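Side-chain contacts in quinoline 2-oxidoreductase large subunit (Pseudomonas putida, PDB 1T3Q), which forms the molybdenum-carrying subunit of a hydroxylase that probably oxidises quinoline at carbon 2, and binds a pterin cytosine dinucleotide cofactor: residues V606-A609 and Y610-A614; V584-G588 and L589-A593. All coordinates share one frame; numbering follows the deposited sequence.

Contact 1 of 2, residues V606-A609 and Y610-A614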
# COMPACT_ATOMS: atom_id res chain seq x y z
N VAL B 606 18.10 -22.16 -14.81
CA VAL B 606 17.26 -21.70 -13.72
C VAL B 606 15.94 -22.47 -13.73
O VAL B 606 15.45 -22.89 -12.68
CB VAL B 606 16.99 -20.18 -13.83
CG1 VAL B 606 15.95 -19.74 -12.79
CG2 VAL B 606 18.29 -19.42 -13.64
N GLY B 607 15.38 -22.65 -14.92
CA GLY B 607 14.13 -23.38 -15.04
C GLY B 607 14.25 -24.76 -14.40
O GLY B 607 13.37 -25.20 -13.66
N ALA B 608 15.36 -25.43 -14.69
CA ALA B 608 15.62 -26.76 -14.15
C ALA B 608 15.86 -26.73 -12.64
O ALA B 608 15.46 -27.64 -11.92
CB ALA B 608 16.84 -27.39 -14.86
N ALA B 609 16.51 -25.67 -12.16
CA ALA B 609 16.77 -25.56 -10.72
C ALA B 609 15.46 -25.53 -9.96
O ALA B 609 15.32 -26.15 -8.90
CB ALA B 609 17.58 -24.29 -10.43
N TYR B 610 14.49 -24.80 -10.50
CA TYR B 610 13.18 -24.68 -9.86
C TYR B 610 12.26 -25.87 -10.06
O TYR B 610 11.68 -26.39 -9.11
CB TYR B 610 12.43 -23.44 -10.37
CG TYR B 610 12.75 -22.16 -9.65
CD1 TYR B 610 13.78 -21.32 -10.08
CD2 TYR B 610 12.03 -21.78 -8.51
CE1 TYR B 610 14.08 -20.15 -9.39
CE2 TYR B 610 12.32 -20.62 -7.83
CZ TYR B 610 13.34 -19.81 -8.27
OH TYR B 610 13.64 -18.66 -7.57
N PHE B 611 12.14 -26.30 -11.32
CA PHE B 611 11.19 -27.34 -11.68
C PHE B 611 11.65 -28.67 -12.27
O PHE B 611 10.81 -29.40 -12.79
CB PHE B 611 10.17 -26.71 -12.63
CG PHE B 611 9.68 -25.36 -12.19
CD1 PHE B 611 9.85 -24.25 -13.01
CD2 PHE B 611 9.03 -25.20 -10.96
CE1 PHE B 611 9.38 -22.99 -12.61
CE2 PHE B 611 8.56 -23.95 -10.56
CZ PHE B 611 8.74 -22.84 -11.38
N ALA B 612 12.94 -28.99 -12.21
CA ALA B 612 13.40 -30.27 -12.77
C ALA B 612 14.30 -31.01 -11.79
O ALA B 612 15.50 -31.13 -11.99
CB ALA B 612 14.12 -30.03 -14.09
N ASP B 613 13.67 -31.48 -10.72
CA ASP B 613 14.29 -32.23 -9.63
C ASP B 613 15.32 -33.28 -10.07
O ASP B 613 16.36 -33.46 -9.43
CB ASP B 613 13.15 -32.89 -8.84
CG ASP B 613 13.64 -33.75 -7.71
OD1 ASP B 613 14.23 -34.82 -7.99
OD2 ASP B 613 13.42 -33.37 -6.55
N ALA B 614 15.03 -33.97 -11.17
CA ALA B 614 15.91 -35.02 -11.67
C ALA B 614 17.26 -34.52 -12.19
O ALA B 614 18.20 -35.30 -12.27
CB ALA B 614 15.19 -35.80 -12.77
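Val606 and Tyr610, one helical turn apart, illustrate how an i, i+4 pair shares a side of a helix: the two side chains run alongside each other in the same direction. CG1 of Val606, anti to the backbone N (chi1 173°), lies beside the ring, 3.8 Å from Tyr610 CD1, with CE1 almost as near. The same spacing recurs at Ala608 and Ala612, whose CB atoms meet at 3.9 Å.

The backbone bonds follow the alpha-helical pattern. Tyr610 N donates to Val606 O over 3.1 Å, and Phe611 N to Gly607 O over 2.9 Å. A third bond, from Ala612 N to Ala608 O, is more bent; it is also less certain, since that oxygen's position is doubtful.

The two rings meet their surroundings differently. Val606 O sits in the plane of the Tyr610 ring at its edge, 3.5 Å from CD1, so one carbonyl faces both an N-H and an aromatic C-H. Across the contact, Gly607 O lies 3.7 Å from Phe611 CD1, oblique to the ring. Phe611, with CG beside its own backbone N (chi1 -44°), also turns its ring back onto its chain neighbour, so that Tyr610 CB stands 3.6 Å above the plane, over the centre.

The second subunit meets the C-terminal end of helix 602-611 and the turn after it: its Tyr540 packs edge-to-face with Tyr610, and its Lys3 and Arg472 form salt bridges with Asp613. Within the chain, Ala608 and Ala609 rest on Leu571 of helix 549-576, while Val606 packs on Ile491 of strand 486-491, whose carbonyl oxygen is hydrogen-bonded to Tyr610 OH.

Contact 2 of 2, residues V584-G588 and L589-A593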
# COMPACT_ATOMS: atom_id res chain seq x y z
N VAL B 584 30.87 -20.23 -16.32
CA VAL B 584 30.69 -18.79 -16.29
C VAL B 584 29.32 -18.46 -16.87
O VAL B 584 28.72 -19.28 -17.55
CB VAL B 584 31.77 -18.03 -17.14
CG1 VAL B 584 33.16 -18.29 -16.58
CG2 VAL B 584 31.68 -18.45 -18.59
N ILE B 585 28.82 -17.26 -16.56
CA ILE B 585 27.54 -16.82 -17.09
C ILE B 585 27.82 -15.49 -17.77
O ILE B 585 28.29 -14.55 -17.13
CB ILE B 585 26.49 -16.61 -15.99
CG1 ILE B 585 26.36 -17.87 -15.13
CG2 ILE B 585 25.14 -16.29 -16.62
CD1 ILE B 585 25.30 -17.78 -14.04
N GLU B 586 27.55 -15.42 -19.07
CA GLU B 586 27.80 -14.20 -19.83
C GLU B 586 26.75 -14.04 -20.91
O GLU B 586 26.41 -15.00 -21.61
CB GLU B 586 29.18 -14.27 -20.50
CG GLU B 586 30.37 -14.30 -19.56
CD GLU B 586 31.68 -14.50 -20.30
OE1 GLU B 586 31.81 -13.97 -21.43
OE2 GLU B 586 32.59 -15.17 -19.76
N ASP B 587 26.23 -12.83 -21.06
CA ASP B 587 25.22 -12.55 -22.07
C ASP B 587 24.08 -13.55 -21.98
O ASP B 587 23.56 -14.00 -23.01
CB ASP B 587 25.85 -12.63 -23.46
CG ASP B 587 27.02 -11.70 -23.63
OD1 ASP B 587 27.87 -11.96 -24.51
OD2 ASP B 587 27.10 -10.69 -22.89
N GLY B 588 23.70 -13.92 -20.76
CA GLY B 588 22.60 -14.86 -20.57
C GLY B 588 22.90 -16.30 -20.95
O GLY B 588 22.00 -17.13 -21.00
N LEU B 589 24.17 -16.60 -21.21
CA LEU B 589 24.57 -17.95 -21.58
C LEU B 589 25.41 -18.56 -20.46
O LEU B 589 26.42 -17.99 -20.06
CB LEU B 589 25.39 -17.91 -22.87
CG LEU B 589 25.61 -19.17 -23.72
CD1 LEU B 589 27.04 -19.18 -24.22
CD2 LEU B 589 25.33 -20.44 -22.93
N VAL B 590 24.99 -19.72 -19.96
CA VAL B 590 25.73 -20.41 -18.91
C VAL B 590 26.59 -21.46 -19.62
O VAL B 590 26.06 -22.40 -20.22
CB VAL B 590 24.79 -21.13 -17.93
CG1 VAL B 590 25.63 -21.84 -16.85
CG2 VAL B 590 23.83 -20.11 -17.29
N HIS B 591 27.90 -21.31 -19.55
CA HIS B 591 28.77 -22.26 -20.25
C HIS B 591 30.13 -22.46 -19.61
O HIS B 591 30.52 -21.75 -18.68
CB HIS B 591 28.97 -21.78 -21.69
CG HIS B 591 29.76 -20.51 -21.80
ND1 HIS B 591 29.23 -19.28 -21.47
CD2 HIS B 591 31.04 -20.28 -22.17
CE1 HIS B 591 30.15 -18.35 -21.64
NE2 HIS B 591 31.26 -18.93 -22.06
N VAL B 592 30.86 -23.44 -20.12
CA VAL B 592 32.20 -23.73 -19.64
C VAL B 592 33.07 -22.58 -20.14
O VAL B 592 33.09 -22.30 -21.34
CB VAL B 592 32.72 -25.07 -20.22
CG1 VAL B 592 34.17 -25.30 -19.82
CG2 VAL B 592 31.85 -26.23 -19.72
N ALA B 593 33.76 -21.91 -19.22
CA ALA B 593 34.60 -20.78 -19.58
C ALA B 593 35.52 -21.12 -20.75
O ALA B 593 36.24 -22.12 -20.71
CB ALA B 593 35.43 -20.33 -18.38
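Two first torsions bring Val584 and His591 together on one face of a tight beta hairpin. His591 has CG between its backbone N and carbonyl carbon (chi1 67°), which folds the imidazole back over the neighbouring strand; Val584 (chi1 -62°) places CG2 in the equivalent position and sends it up to meet the ring. The methyl lies over one imidazole face, 3.7 Å from the ring centroid and 24° off the normal, a CH-pi contact offset toward the rim, where CE1 is 3.4 Å from Val584 CG2. The other methyl, CG1, packs against Ala593 CB at 3.5 Å.

The opposite face of the hairpin carries Ile585 and Val590, a non-hydrogen-bonded pair whose side chains run side by side, with Ile585 CG1 4.0 Å from Val590 CG2. Flanking them, Val584 and His591 exchange two nearly straight backbone hydrogen bonds, Val584 N to His591 O being the shorter at 2.8 Å. Glu586 and Leu589, at the ends of a type I' turn centred on Asp587 and Gly588, also exchange two bonds, but Leu589 N approaches Glu586 O from above the carbonyl plane.

His591 ND1 reaches Leu589 O at the ring edge through a weak bond of 3.4 Å, so this oxygen receives a second donor besides Glu586 N. With an alanine here, Val584 CG2 would probably lose its aromatic cover and Leu589 O its weaker donor. Glu586 OE2 stands 4.6 Å from His591 NE2, and the other carboxylate oxygen has a long, weak ion pair with Lys10. Negative charge at that distance would be expected to stabilise a protonated imidazole modestly.

Contacts 1 and 2 follow one another along the chain, the hairpin first; their centres lie 18 Å apart and their nearest atoms about 7 Å apart, without touching. Both involve the same two helices. Ile585 and Val590 of contact 2 pack on the start of helix 602-611, at Phe602, while contact 1 occupies its other end; both contacts also rest on helix 549-576. The centres of contacts 1 and 2 lie about 45 Å and 39 Å from the centre of the chain, in a peripheral part of the molybdopterin-binding region. Neither includes a residue of the molybdenum ion pocket, such as Gln224 or Glu743. Contact 1 meets the second subunit, whereas contact 2 touches no other protein chain.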